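Local structure of 4-hydroxybenzoyl-CoA Thioesterase (Pseudomonas sp. CBS3, 1LO7) at residues A[90-96]-A[113-119]; A[3-7]-A[37-42]. The protein hydrolyses 4-hydroxybenzoyl-CoA to 4-hydroxybenzoate and CoA, the last step in converting 4-chlorobenzoate to 4-hydroxybenzoate, and acts as a homotetramer. All coordinates share one frame; numbering follows the deposited sequence.

Contact 1 of 2, residues A[90-96]-A[113-119]. With 4CO (4-hydroxyphenacyl coenzyme A), chain B.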
loop_
_atom_site.group_PDB
_atom_site.type_symbol
_atom_site.label_atom_id
_atom_site.label_comp_id
_atom_site.label_asym_id
_atom_site.label_seq_id
_atom_site.Cartn_x
_atom_site.Cartn_y
_atom_site.Cartn_z
ATOM N N LYS A 90 15.917 20.655 -16.411
ATOM C CA LYS A 90 15.419 19.295 -16.549
ATOM C C LYS A 90 14.409 18.989 -15.445
ATOM O O LYS A 90 13.681 17.994 -15.487
ATOM C CB LYS A 90 16.537 18.297 -16.413
ATOM C CG LYS A 90 17.489 18.342 -17.553
ATOM C CD LYS A 90 18.358 17.095 -17.586
ATOM C CE LYS A 90 19.335 17.142 -18.738
ATOM N NZ LYS A 90 20.430 16.218 -18.506
ATOM N N SER A 91 14.330 19.842 -14.439
ATOM C CA SER A 91 13.405 19.576 -13.342
ATOM C C SER A 91 12.327 20.605 -13.207
ATOM O O SER A 91 12.396 21.661 -13.813
ATOM C CB SER A 91 14.174 19.535 -12.012
ATOM O OG SER A 91 14.816 20.797 -11.724
ATOM N N PHE A 92 11.343 20.308 -12.360
ATOM C CA PHE A 92 10.284 21.262 -12.102
ATOM C C PHE A 92 9.822 21.029 -10.652
ATOM O O PHE A 92 9.966 19.918 -10.104
ATOM C CB PHE A 92 9.149 21.155 -13.141
ATOM C CG PHE A 92 8.480 19.784 -13.165
ATOM C CD1 PHE A 92 8.889 18.795 -14.075
ATOM C CD2 PHE A 92 7.447 19.457 -12.272
ATOM C CE1 PHE A 92 8.299 17.526 -14.096
ATOM C CE2 PHE A 92 6.840 18.192 -12.289
ATOM C CZ PHE A 92 7.260 17.220 -13.208
ATOM N N VAL A 93 9.280 22.066 -10.067
ATOM C CA VAL A 93 8.814 21.995 -8.700
ATOM C C VAL A 93 7.320 21.964 -8.792
ATOM O O VAL A 93 6.714 22.868 -9.359
ATOM C CB VAL A 93 9.275 23.223 -7.878
ATOM C CG1 VAL A 93 8.699 23.127 -6.456
ATOM C CG2 VAL A 93 10.812 23.388 -7.809
ATOM N N GLN A 94 6.740 20.886 -8.255
ATOM C CA GLN A 94 5.302 20.713 -8.257
ATOM C C GLN A 94 4.808 20.822 -6.794
ATOM O O GLN A 94 5.218 20.055 -5.919
ATOM C CB GLN A 94 4.887 19.345 -8.871
ATOM C CG GLN A 94 3.413 19.269 -9.273
ATOM C CD GLN A 94 3.141 18.038 -10.144
ATOM O OE1 GLN A 94 2.279 18.058 -11.040
ATOM N NE2 GLN A 94 3.881 16.974 -9.907
ATOM N N ARG A 95 3.951 21.789 -6.564
ATOM C CA ARG A 95 3.430 22.016 -5.228
ATOM C C ARG A 95 2.030 21.445 -5.075
ATOM O O ARG A 95 1.176 21.572 -5.976
ATOM C CB ARG A 95 3.389 23.526 -4.916
ATOM C CG ARG A 95 2.585 23.816 -3.617
ATOM C CD ARG A 95 2.844 25.210 -3.063
ATOM N NE ARG A 95 4.227 25.328 -2.625
ATOM C CZ ARG A 95 4.730 26.442 -2.110
ATOM N NH1 ARG A 95 3.998 27.544 -1.968
ATOM N NH2 ARG A 95 5.987 26.449 -1.741
ATOM N N HIS A 96 1.799 20.809 -3.905
ATOM C CA HIS A 96 0.505 20.242 -3.600
ATOM C C HIS A 96 0.022 20.731 -2.234
ATOM O O HIS A 96 0.769 20.633 -1.259
ATOM C CB HIS A 96 0.508 18.722 -3.540
ATOM C CG HIS A 96 1.149 18.007 -4.678
ATOM N ND1 HIS A 96 0.446 17.709 -5.812
ATOM C CD2 HIS A 96 2.396 17.495 -4.780
ATOM C CE1 HIS A 96 1.270 17.043 -6.603
ATOM N NE2 HIS A 96 2.467 16.922 -6.015
ATOM N N ALA A 113 3.165 19.694 0.205
ATOM C CA ALA A 113 4.429 19.160 -0.210
ATOM C C ALA A 113 4.894 19.844 -1.504
ATOM O O ALA A 113 4.070 20.143 -2.374
ATOM C CB ALA A 113 4.359 17.644 -0.471
ATOM N N ASP A 114 6.204 20.097 -1.583
ATOM C CA ASP A 114 6.816 20.643 -2.770
ATOM C C ASP A 114 7.652 19.482 -3.273
ATOM O O ASP A 114 8.635 19.068 -2.629
ATOM C CB ASP A 114 7.734 21.821 -2.510
ATOM C CG ASP A 114 6.925 23.063 -2.336
ATOM O OD1 ASP A 114 5.769 23.144 -2.662
ATOM O OD2 ASP A 114 7.579 24.050 -1.803
ATOM N N GLU A 115 7.251 18.938 -4.425
ATOM C CA GLU A 115 7.949 17.823 -5.048
ATOM C C GLU A 115 8.795 18.312 -6.202
ATOM O O GLU A 115 8.333 19.145 -6.980
ATOM C CB GLU A 115 6.945 16.769 -5.639
ATOM C CG GLU A 115 6.061 16.100 -4.563
ATOM C CD GLU A 115 5.147 15.082 -5.188
ATOM O OE1 GLU A 115 4.649 15.219 -6.277
ATOM O OE2 GLU A 115 4.909 14.044 -4.421
ATOM N N ILE A 116 9.992 17.769 -6.312
ATOM C CA ILE A 116 10.845 18.121 -7.425
ATOM C C ILE A 116 10.884 16.877 -8.300
ATOM O O ILE A 116 11.292 15.809 -7.857
ATOM C CB ILE A 116 12.242 18.578 -7.051
ATOM C CG1 ILE A 116 12.135 19.795 -6.083
ATOM C CG2 ILE A 116 12.982 18.915 -8.358
ATOM C CD1 ILE A 116 13.467 20.515 -5.825
ATOM N N ARG A 117 10.416 16.998 -9.544
ATOM C CA ARG A 117 10.399 15.857 -10.426
ATOM C C ARG A 117 11.051 16.200 -11.756
ATOM O O ARG A 117 11.426 17.365 -12.033
ATOM C CB ARG A 117 8.933 15.486 -10.690
ATOM C CG ARG A 117 8.214 14.817 -9.497
ATOM C CD ARG A 117 6.718 14.740 -9.757
ATOM N NE ARG A 117 5.902 14.235 -8.634
ATOM C CZ ARG A 117 5.506 12.966 -8.521
ATOM N NH1 ARG A 117 5.858 12.001 -9.402
ATOM N NH2 ARG A 117 4.725 12.665 -7.478
ATOM N N VAL A 118 11.165 15.172 -12.592
ATOM C CA VAL A 118 11.741 15.363 -13.922
ATOM C C VAL A 118 11.041 14.455 -14.858
ATOM O O VAL A 118 10.518 13.425 -14.437
ATOM C CB VAL A 118 13.186 14.943 -13.968
ATOM C CG1 VAL A 118 14.026 15.794 -13.031
ATOM C CG2 VAL A 118 13.350 13.448 -13.694
ATOM N N PHE A 119 11.024 14.847 -16.143
ATOM C CA PHE A 119 10.468 14.000 -17.198
ATOM C C PHE A 119 11.598 13.047 -17.488
ATOM O O PHE A 119 12.730 13.464 -17.510
ATOM C CB PHE A 119 10.068 14.748 -18.465
ATOM C CG PHE A 119 8.718 15.399 -18.265
ATOM C CD1 PHE A 119 7.540 14.714 -18.552
ATOM C CD2 PHE A 119 8.635 16.697 -17.759
ATOM C CE1 PHE A 119 6.304 15.330 -18.387
ATOM C CE2 PHE A 119 7.400 17.320 -17.582
ATOM C CZ PHE A 119 6.231 16.623 -17.886
HETATM N N1A 4CO B . 17.165 18.303 -5.384
HETATM C C2A 4CO B . 16.836 19.173 -6.386
HETATM N N3A 4CO B . 16.931 18.975 -7.675
HETATM C C4A 4CO B . 17.396 17.742 -7.967
HETATM C C5A 4CO B . 17.780 16.767 -7.062
HETATM C C6A 4CO B . 17.642 17.074 -5.699
HETATM N N6A 4CO B . 17.962 16.229 -4.742
HETATM N N7A 4CO B . 18.232 15.626 -7.718
HETATM C C8A 4CO B . 18.130 15.928 -9.019
HETATM N N9A 4CO B . 17.655 17.198 -9.220
HETATM C C1D 4CO B . 17.494 17.911 -10.490
HETATM C C2D 4CO B . 18.841 18.292 -11.097
HETATM O O2D 4CO B . 19.391 19.456 -10.478
HETATM C C3D 4CO B . 18.394 18.602 -12.516
HETATM O O3D 4CO B . 17.584 19.750 -12.534
HETATM P P3D 4CO B . 17.822 20.929 -13.558
HETATM O O7A 4CO B . 18.861 21.764 -12.991
HETATM O O8A 4CO B . 18.204 20.389 -14.866
HETATM O O9A 4CO B . 16.481 21.705 -13.673
HETATM C C4D 4CO B . 17.449 17.424 -12.731
HETATM O O4D 4CO B . 17.016 17.004 -11.401
HETATM C C5D 4CO B . 17.959 16.271 -13.544
HETATM O O5D 4CO B . 18.975 15.619 -12.778
HETATM P P1A 4CO B . 20.350 15.276 -13.492
HETATM O O1A 4CO B . 21.201 14.834 -12.376
HETATM O O2A 4CO B . 20.899 16.404 -14.209
HETATM O O3A 4CO B . 20.127 14.179 -14.524
HETATM P P2A 4CO B . 20.209 12.582 -14.405
HETATM O O4A 4CO B . 19.687 12.053 -15.684
HETATM O O5A 4CO B . 21.613 12.205 -14.255
HETATM O O6A 4CO B . 19.527 11.996 -13.027
HETATM C CBP 4CO B . 17.658 10.793 -12.300
HETATM C CCP 4CO B . 18.135 12.116 -12.905
HETATM C CDP 4CO B . 18.064 9.600 -13.181
HETATM C CEP 4CO B . 16.155 10.845 -12.059
HETATM C CAP 4CO B . 18.430 10.463 -11.012
HETATM O OAP 4CO B . 18.290 11.524 -10.066
HETATM C C9P 4CO B . 17.760 9.318 -10.254
HETATM O O9P 4CO B . 17.730 8.204 -10.733
HETATM N N8P 4CO B . 17.092 9.643 -9.009
HETATM C C7P 4CO B . 16.289 8.526 -8.497
HETATM C C6P 4CO B . 14.837 8.587 -8.995
HETATM C C5P 4CO B . 13.987 7.633 -8.149
HETATM O O5P 4CO B . 14.247 6.439 -8.038
HETATM N N4P 4CO B . 12.855 8.285 -7.535
HETATM C C3P 4CO B . 12.077 7.461 -6.622
HETATM C C2P 4CO B . 11.210 6.476 -7.362
HETATM S S1P 4CO B . 10.542 7.087 -8.910
HETATM O O1B 4CO B . 7.444 6.684 -7.957
HETATM C C1B 4CO B . 7.928 6.654 -9.075
HETATM C C2B 4CO B . 7.279 7.390 -10.167
HETATM C C3B 4CO B . 7.847 7.332 -11.464
HETATM C C4B 4CO B . 7.230 8.006 -12.515
HETATM C C5B 4CO B . 6.033 8.716 -12.283
HETATM O O2B 4CO B . 5.358 9.351 -13.346
HETATM C C6B 4CO B . 5.488 8.786 -10.970
HETATM C C7B 4CO B . 6.117 8.115 -9.904
HETATM C CB 4CO B . 9.190 5.922 -9.344
HETATM O O HOH W 1 12.204 17.097 -17.345
#
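H96 and R117 converge on one carboxylate oxygen, E115 OE1. H96 NE2 donates to E115 OE1 across the strands at 2.8 Å, meeting it from above the carboxylate plane, with ring and carboxylate planes 90° apart. R117 reaches the same oxygen side-on with NE and NH2, in its own guanidinium plane. Three N-H groups thus grip E115 OE1, which would probably help keep the buried carboxylate charged. On the other sheet face, R95 and D114 lie alongside each other in a bidentate salt bridge. R95 NE meets D114 OD1 at 2.7 Å and R95 NH2 meets D114 OD2 at 2.9 Å, both on syn lone pairs, with the two planes 1° apart.

These strands form an antiparallel hairpin in the hot dog sheet. F92, Q94 and H96 pair with R117, E115 and A113 through backbone bonds. F92 CG sits between the backbone N and carbonyl carbon (chi1 60°), which brings one ring face over the R117 carbonyl O; F92 CZ also touches R117 CB at 3.5 Å.

At the ligand end, K90 N and S91 N donate to the 3'-phosphate of 4-hydroxyphenacyl-CoA, S91 N reaching O9A at 2.9 Å. R117 NH1 comes within 3.6 Å of C6B of the ligand's hydroxyphenyl ring. Further out, D32 forms a salt bridge with R117 NH2, the T59 carbonyl accepts from R117 NH1, and T82 bonds H96 ND1.

Contact 2 of 2, residues A[3-7]-A[37-42]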
loop_
_atom_site.group_PDB
_atom_site.type_symbol
_atom_site.label_atom_id
_atom_site.label_comp_id
_atom_site.label_asym_id
_atom_site.label_seq_id
_atom_site.Cartn_x
_atom_site.Cartn_y
_atom_site.Cartn_z
ATOM N N ARG A 3 -1.299 27.789 -13.000
ATOM C CA ARG A 3 -2.418 26.887 -13.321
ATOM C C ARG A 3 -2.484 25.804 -12.276
ATOM O O ARG A 3 -1.541 25.044 -12.083
ATOM C CB ARG A 3 -2.268 26.259 -14.682
ATOM C CG ARG A 3 -3.406 25.323 -14.992
ATOM C CD ARG A 3 -3.513 25.065 -16.487
ATOM N NE ARG A 3 -4.751 24.375 -16.816
ATOM C CZ ARG A 3 -4.919 23.714 -17.938
ATOM N NH1 ARG A 3 -3.941 23.626 -18.856
ATOM N NH2 ARG A 3 -6.097 23.129 -18.126
ATOM N N SER A 4 -3.594 25.806 -11.615
ATOM C CA SER A 4 -3.855 24.884 -10.533
ATOM C C SER A 4 -4.954 23.867 -10.866
ATOM O O SER A 4 -5.991 24.170 -11.437
ATOM C CB SER A 4 -4.223 25.790 -9.353
ATOM O OG SER A 4 -4.663 25.060 -8.252
ATOM N N ILE A 5 -4.719 22.627 -10.514
ATOM C CA ILE A 5 -5.703 21.593 -10.753
ATOM C C ILE A 5 -6.114 21.045 -9.385
ATOM O O ILE A 5 -5.278 20.811 -8.503
ATOM C CB ILE A 5 -5.136 20.456 -11.629
ATOM C CG1 ILE A 5 -4.706 21.004 -12.998
ATOM C CG2 ILE A 5 -6.101 19.266 -11.792
ATOM C CD1 ILE A 5 -5.892 21.399 -13.891
ATOM N N THR A 6 -7.397 20.818 -9.208
ATOM C CA THR A 6 -7.813 20.304 -7.928
ATOM C C THR A 6 -8.453 18.965 -8.080
ATOM O O THR A 6 -9.109 18.663 -9.087
ATOM C CB THR A 6 -8.885 21.244 -7.346
ATOM O OG1 THR A 6 -8.297 22.459 -6.939
ATOM C CG2 THR A 6 -9.504 20.563 -6.140
ATOM N N MET A 7 -8.265 18.146 -7.059
ATOM C CA MET A 7 -8.872 16.824 -7.018
ATOM C C MET A 7 -9.201 16.454 -5.599
ATOM O O MET A 7 -8.594 16.956 -4.660
ATOM C CB MET A 7 -8.154 15.675 -7.743
ATOM C CG MET A 7 -6.868 15.292 -7.075
ATOM S SD MET A 7 -6.190 13.764 -7.779
ATOM C CE MET A 7 -7.356 12.532 -7.180
ATOM N N ASN A 37 -2.492 13.485 -12.276
ATOM C CA ASN A 37 -3.791 14.046 -12.613
ATOM C C ASN A 37 -3.621 15.457 -13.201
ATOM O O ASN A 37 -4.355 15.901 -14.124
ATOM C CB ASN A 37 -4.696 14.096 -11.348
ATOM C CG ASN A 37 -6.071 14.721 -11.679
ATOM O OD1 ASN A 37 -6.923 14.064 -12.336
ATOM N ND2 ASN A 37 -6.283 15.961 -11.268
ATOM N N TYR A 38 -2.644 16.194 -12.633
ATOM C CA TYR A 38 -2.371 17.557 -13.111
ATOM C C TYR A 38 -1.991 17.496 -14.570
ATOM O O TYR A 38 -2.552 18.184 -15.397
ATOM C CB TYR A 38 -1.183 18.129 -12.315
ATOM C CG TYR A 38 -0.685 19.448 -12.836
ATOM C CD1 TYR A 38 -1.272 20.652 -12.432
ATOM C CD2 TYR A 38 0.390 19.484 -13.725
ATOM C CE1 TYR A 38 -0.800 21.878 -12.911
ATOM C CE2 TYR A 38 0.882 20.696 -14.218
ATOM C CZ TYR A 38 0.276 21.884 -13.807
ATOM O OH TYR A 38 0.784 23.052 -14.316
ATOM N N PHE A 39 -1.026 16.639 -14.908
ATOM C CA PHE A 39 -0.616 16.557 -16.293
ATOM C C PHE A 39 -1.743 16.067 -17.208
ATOM O O PHE A 39 -1.889 16.605 -18.324
ATOM C CB PHE A 39 0.629 15.642 -16.425
ATOM C CG PHE A 39 1.836 16.289 -15.790
ATOM C CD1 PHE A 39 2.273 17.516 -16.276
ATOM C CD2 PHE A 39 2.528 15.714 -14.715
ATOM C CE1 PHE A 39 3.381 18.162 -15.724
ATOM C CE2 PHE A 39 3.632 16.355 -14.140
ATOM C CZ PHE A 39 4.068 17.577 -14.656
ATOM N N ILE A 40 -2.527 15.040 -16.760
ATOM C CA ILE A 40 -3.619 14.524 -17.602
ATOM C C ILE A 40 -4.650 15.625 -17.869
ATOM O O ILE A 40 -5.125 15.808 -19.014
ATOM C CB ILE A 40 -4.284 13.286 -17.000
ATOM C CG1 ILE A 40 -3.352 12.074 -17.022
ATOM C CG2 ILE A 40 -5.627 12.969 -17.662
ATOM C CD1 ILE A 40 -3.070 11.509 -18.419
ATOM N N LYS A 41 -4.967 16.367 -16.815
ATOM C CA LYS A 41 -5.931 17.422 -16.960
ATOM C C LYS A 41 -5.393 18.523 -17.817
ATOM O O LYS A 41 -6.156 19.225 -18.477
ATOM C CB LYS A 41 -6.439 17.916 -15.613
ATOM C CG LYS A 41 -7.272 16.837 -14.897
ATOM C CD LYS A 41 -8.611 16.562 -15.603
ATOM C CE LYS A 41 -9.578 15.692 -14.803
ATOM N NZ LYS A 41 -8.903 14.475 -14.364
ATOM N N CYS A 42 -4.075 18.697 -17.801
ATOM C CA CYS A 42 -3.469 19.734 -18.621
ATOM C C CYS A 42 -3.398 19.327 -20.102
ATOM O O CYS A 42 -3.044 20.133 -20.961
ATOM C CB CYS A 42 -2.099 20.192 -18.106
ATOM S SG CYS A 42 -2.295 21.264 -16.662
HETATM O O HOH W 2 0.906 25.088 -12.890
HETATM O O HOH W 3 -3.915 22.459 -21.826
HETATM O O HOH W 4 -6.454 21.028 -20.638
HETATM O O HOH W 5 -8.933 17.056 -11.340
#
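I5 and Y38 make the central apolar contact between strand 4-10 and helix 25-41. I5 CG1 lies 3.5 Å from Y38 CD1, and the two side chains cross at about a right angle. The other branch, I5 CG2, meets the amide of N37 at ND2, while I5 CD1 rests against K41 CB at 3.9 Å. Further along the strand, M7 SD packs on N37 CB. I5 is therefore wedged among three residues of the last helical turns. This is strand-on-helix packing in the hot dog fold, where the sheet wraps round the long helix.

The sulfur of C42 lies over one face of the R3 guanidinium, 3.6 Å from R3 NH1. R3 reaches it with CG anti to the backbone N (chi1 179°) and an extended chain from CG to NE. At R3, an alanine would remove the guanidinium over C42 SG and would probably leave the waters at the helix end without their link to the N-terminal segment.

Polar links between the segments run through water. One water joins R3 O to Y38 OH, at 2.6 Å from R3 O. Two more lie at the edge of the guanidinium, in its plane. One accepts a long bond from R3 NH2 and donates to K41 O; the other links R3 NH1 with C42 O. A fourth takes a bond from N37 ND2 and gives one to T6 O, 2.8 Å away. Within the helix, K41 NZ donates to N37 OD1 at 2.9 Å, so both ends of that amide are engaged.

No direct hydrogen bond crosses between the segments. Their cohesion therefore rests on van der Waals packing, including the C42 sulfur over the R3 guanidinium, and on bridging water, which joins that guanidinium to the carbonyls of K41 and C42.

How the contacts relate
Contact 1 is mostly buried and lies in the sheet itself. Contact 2 is partly buried, where strand 4-10 meets the helix. Both reach the same sheet: strand 77-87 pairs with 4-10 and also with 91-101. Helix 25-41 joins them further, since F39 packs against F92 and F119, and Y38 touches Q94. The chemistry follows the place. Contact 1 uses direct backbone bonds, salt bridges and ligand contacts, while contact 2 uses apolar packing and waters. Ionic groups also differ: R117 is paired with carboxylates beside the ligand, whereas R3, far from the ligand, is served by water.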